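Local coordinates for glutathione S-transferase (Ceriporiopsis subvermispora, PDB 6J3F), which binds glutathione and, as a fungal glutathione S-transferase related to LigE-type etherases, probably conjugates it to electrophilic substrates or cleaves ether bonds with it, at residues F7-G12 against T40-Y45. Numbering follows the deposited sequence.
Sequences FYDIPG and TIWVEY. With GSH (glutathione), chain C; EDO (1,2-ethanediol), chain D.
Ile-10 lays its terminal methyl over one face of the Tyr-45 ring: CD1 sits 4.0 Å from the ring centroid and 19° off its normal, a CH-pi contact. With CD1 anti to CA (chi2 179°), the Ile-10 branch also reaches glutathione, CD1 lying 3.8 Å from its CB2, while the edge of the tyrosine ring meets glutathione O31, 3.5 Å from Tyr-45 CE2. Tyr-45 OH also donates to O2 of an ethanediol, probably from the crystallisation liquor. Were Tyr-45 an alanine, Ile-10 CD1 would probably lose its aromatic cover, and a gap would be likely beside the glycine end of glutathione.

Behind this pocket the strands run parallel, their short axes 4.7 Å apart. Ile-41 N donates to Phe-7 O, Asp-9 N to Ile-41 O at 3.3 Å, and Val-43 N to Asp-9 O. Asp-9 lies beside Trp-42, carboxylate and indole planes 24° apart, and Thr-40 CG2 lies 3.6 Å above the centre of one indole face. Pro-11 runs alongside the indole in the opposite direction, its CB 3.6 Å from Trp-42 CE3. Asp-9 OD1 accepts from Ile-10 N at 2.7 Å and is also bonded to Thr-24 OG1; OD2 forms a salt bridge with Arg-28. A water donates to both Pro-11 O and Glu-44 OE1.

This pairing closes the beta-alpha-beta unit of the thioredoxin-like domain: helix 22-34 packs on the Phe-7 and Trp-42 face, helix 48-55 on the Tyr-8 and Val-43 side, strand 73-76 borders 5-9 opposite 38-42, and helix 141-154 meets Tyr-45 through Phe-147 and Arg-151.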
loop_
_atom_site.group_PDB
_atom_site.type_symbol
_atom_site.label_atom_id
_atom_site.label_comp_id
_atom_site.label_asym_id
_atom_site.label_seq_id
_atom_site.Cartn_x
_atom_site.Cartn_y
_atom_site.Cartn_z
ATOM N N PHE A 7 -24.753 15.639 -1.449
ATOM C CA PHE A 7 -23.360 15.352 -1.736
ATOM C C PHE A 7 -22.634 16.681 -1.902
ATOM O O PHE A 7 -22.957 17.458 -2.807
ATOM C CB PHE A 7 -23.273 14.485 -2.992
ATOM C CG PHE A 7 -21.898 14.339 -3.550
ATOM C CD1 PHE A 7 -20.859 13.870 -2.760
ATOM C CD2 PHE A 7 -21.650 14.629 -4.882
ATOM C CE1 PHE A 7 -19.589 13.718 -3.282
ATOM C CE2 PHE A 7 -20.385 14.481 -5.416
ATOM C CZ PHE A 7 -19.348 14.028 -4.617
ATOM N N TYR A 8 -21.664 16.941 -1.029
ATOM C CA TYR A 8 -20.960 18.219 -0.987
ATOM C C TYR A 8 -19.689 18.125 -1.824
ATOM O O TYR A 8 -18.845 17.254 -1.572
ATOM C CB TYR A 8 -20.650 18.597 0.461
ATOM C CG TYR A 8 -21.914 18.793 1.277
ATOM C CD1 TYR A 8 -22.705 17.711 1.659
ATOM C CD2 TYR A 8 -22.332 20.062 1.651
ATOM C CE1 TYR A 8 -23.885 17.899 2.395
ATOM C CE2 TYR A 8 -23.480 20.253 2.404
ATOM C CZ TYR A 8 -24.270 19.182 2.746
ATOM O OH TYR A 8 -25.420 19.398 3.474
ATOM N N ASP A 9 -19.563 19.015 -2.815
ATOM C CA ASP A 9 -18.506 18.993 -3.824
ATOM C C ASP A 9 -17.910 20.393 -3.917
ATOM O O ASP A 9 -18.472 21.362 -3.393
ATOM C CB ASP A 9 -19.051 18.536 -5.201
ATOM C CG ASP A 9 -17.984 17.865 -6.108
ATOM O OD1 ASP A 9 -16.774 18.107 -5.947
ATOM O OD2 ASP A 9 -18.366 17.104 -7.026
ATOM N N ILE A 10 -16.766 20.495 -4.587
ATOM C CA ILE A 10 -16.064 21.751 -4.831
ATOM C C ILE A 10 -16.184 22.082 -6.316
ATOM O O ILE A 10 -15.714 21.306 -7.159
ATOM C CB ILE A 10 -14.588 21.666 -4.416
ATOM C CG1 ILE A 10 -14.449 21.094 -3.010
ATOM C CG2 ILE A 10 -13.935 23.018 -4.538
ATOM C CD1 ILE A 10 -13.016 20.967 -2.542
ATOM N N PRO A 11 -16.763 23.218 -6.685
ATOM C CA PRO A 11 -16.875 23.567 -8.104
ATOM C C PRO A 11 -15.568 24.093 -8.675
ATOM O O PRO A 11 -14.769 24.738 -7.986
ATOM C CB PRO A 11 -17.929 24.675 -8.095
ATOM C CG PRO A 11 -17.602 25.400 -6.818
ATOM C CD PRO A 11 -17.290 24.288 -5.823
ATOM N N GLY A 12 -15.372 23.825 -9.967
ATOM C CA GLY A 12 -14.254 24.365 -10.710
ATOM C C GLY A 12 -14.679 24.648 -12.137
ATOM O O GLY A 12 -15.825 24.404 -12.525
ATOM N N THR A 40 -26.023 17.318 -5.711
ATOM C CA THR A 40 -24.774 18.006 -5.412
ATOM C C THR A 40 -25.072 19.403 -4.865
ATOM O O THR A 40 -26.010 20.071 -5.308
ATOM C CB THR A 40 -23.893 18.108 -6.659
ATOM O OG1 THR A 40 -23.681 16.803 -7.223
ATOM C CG2 THR A 40 -22.535 18.740 -6.314
ATOM N N ILE A 41 -24.302 19.834 -3.868
ATOM C CA ILE A 41 -24.314 21.235 -3.466
ATOM C C ILE A 41 -22.872 21.723 -3.359
ATOM O O ILE A 41 -22.048 21.111 -2.669
ATOM C CB ILE A 41 -25.128 21.474 -2.173
ATOM C CG1 ILE A 41 -24.371 21.224 -0.899
ATOM C CG2 ILE A 41 -26.365 20.558 -2.083
ATOM C CD1 ILE A 41 -25.337 21.351 0.223
ATOM N N TRP A 42 -22.569 22.809 -4.071
ATOM C CA TRP A 42 -21.202 23.243 -4.333
ATOM C C TRP A 42 -20.688 24.162 -3.234
ATOM O O TRP A 42 -21.361 25.118 -2.848
ATOM C CB TRP A 42 -21.127 23.959 -5.679
ATOM C CG TRP A 42 -21.642 23.132 -6.804
ATOM C CD1 TRP A 42 -22.881 23.204 -7.366
ATOM C CD2 TRP A 42 -20.938 22.096 -7.511
ATOM N NE1 TRP A 42 -22.996 22.276 -8.378
ATOM C CE2 TRP A 42 -21.818 21.583 -8.487
ATOM C CE3 TRP A 42 -19.652 21.553 -7.413
ATOM C CZ2 TRP A 42 -21.450 20.556 -9.366
ATOM C CZ3 TRP A 42 -19.290 20.525 -8.290
ATOM C CH2 TRP A 42 -20.187 20.043 -9.250
ATOM N N VAL A 43 -19.477 23.886 -2.761
ATOM C CA VAL A 43 -18.838 24.640 -1.689
ATOM C C VAL A 43 -17.438 25.033 -2.146
ATOM O O VAL A 43 -16.666 24.177 -2.603
ATOM C CB VAL A 43 -18.743 23.812 -0.395
ATOM C CG1 VAL A 43 -18.232 24.666 0.729
ATOM C CG2 VAL A 43 -20.076 23.145 -0.066
ATOM N N GLU A 44 -17.109 26.318 -2.020
ATOM C CA GLU A 44 -15.750 26.774 -2.262
ATOM C C GLU A 44 -14.854 26.319 -1.118
ATOM O O GLU A 44 -15.316 26.110 0.009
ATOM C CB GLU A 44 -15.705 28.306 -2.397
ATOM C CG GLU A 44 -16.711 28.897 -3.393
ATOM C CD GLU A 44 -16.284 28.749 -4.854
ATOM O OE1 GLU A 44 -15.094 28.453 -5.113
ATOM O OE2 GLU A 44 -17.137 28.934 -5.751
ATOM N N TYR A 45 -13.563 26.160 -1.419
ATOM C CA TYR A 45 -12.564 25.744 -0.442
ATOM C C TYR A 45 -12.691 26.508 0.870
ATOM O O TYR A 45 -12.897 25.876 1.914
ATOM C CB TYR A 45 -11.144 25.901 -0.990
ATOM C CG TYR A 45 -10.559 24.674 -1.675
ATOM C CD1 TYR A 45 -10.797 24.424 -3.019
ATOM C CD2 TYR A 45 -9.736 23.792 -0.983
ATOM C CE1 TYR A 45 -10.253 23.311 -3.652
ATOM C CE2 TYR A 45 -9.178 22.675 -1.605
ATOM C CZ TYR A 45 -9.443 22.440 -2.938
ATOM O OH TYR A 45 -8.895 21.350 -3.570
HETATM N N1 GSH C . -9.082 11.346 2.683
HETATM C CA1 GSH C . -10.042 12.278 2.123
HETATM C C1 GSH C . -11.010 11.548 1.221
HETATM O O11 GSH C . -12.213 11.917 1.189
HETATM O O12 GSH C . -10.588 10.582 0.540
HETATM C CB1 GSH C . -9.301 13.398 1.394
HETATM C CG1 GSH C . -10.288 14.462 0.937
HETATM C CD1 GSH C . -9.613 15.745 0.495
HETATM O OE1 GSH C . -8.442 15.964 0.765
HETATM N N2 GSH C . -10.392 16.582 -0.183
HETATM C CA2 GSH C . -9.957 17.904 -0.596
HETATM C C2 GSH C . -10.379 18.990 0.363
HETATM O O2 GSH C . -11.556 19.133 0.646
HETATM C CB2 GSH C . -10.511 18.209 -1.986
HETATM S SG2 GSH C . -9.699 17.227 -3.276
HETATM N N3 GSH C . -9.426 19.770 0.874
HETATM C CA3 GSH C . -9.734 20.866 1.777
HETATM C C3 GSH C . -8.594 21.852 1.963
HETATM O O31 GSH C . -7.515 21.676 1.339
HETATM O O32 GSH C . -8.773 22.822 2.740
HETATM C C1 EDO D . -5.869 17.864 -4.267
HETATM O O1 EDO D . -4.909 16.853 -3.943
HETATM C C2 EDO D . -6.427 18.397 -2.961
HETATM O O2 EDO D . -7.582 19.206 -3.224
HETATM O O HOH W 1 -13.903 26.938 -6.958
#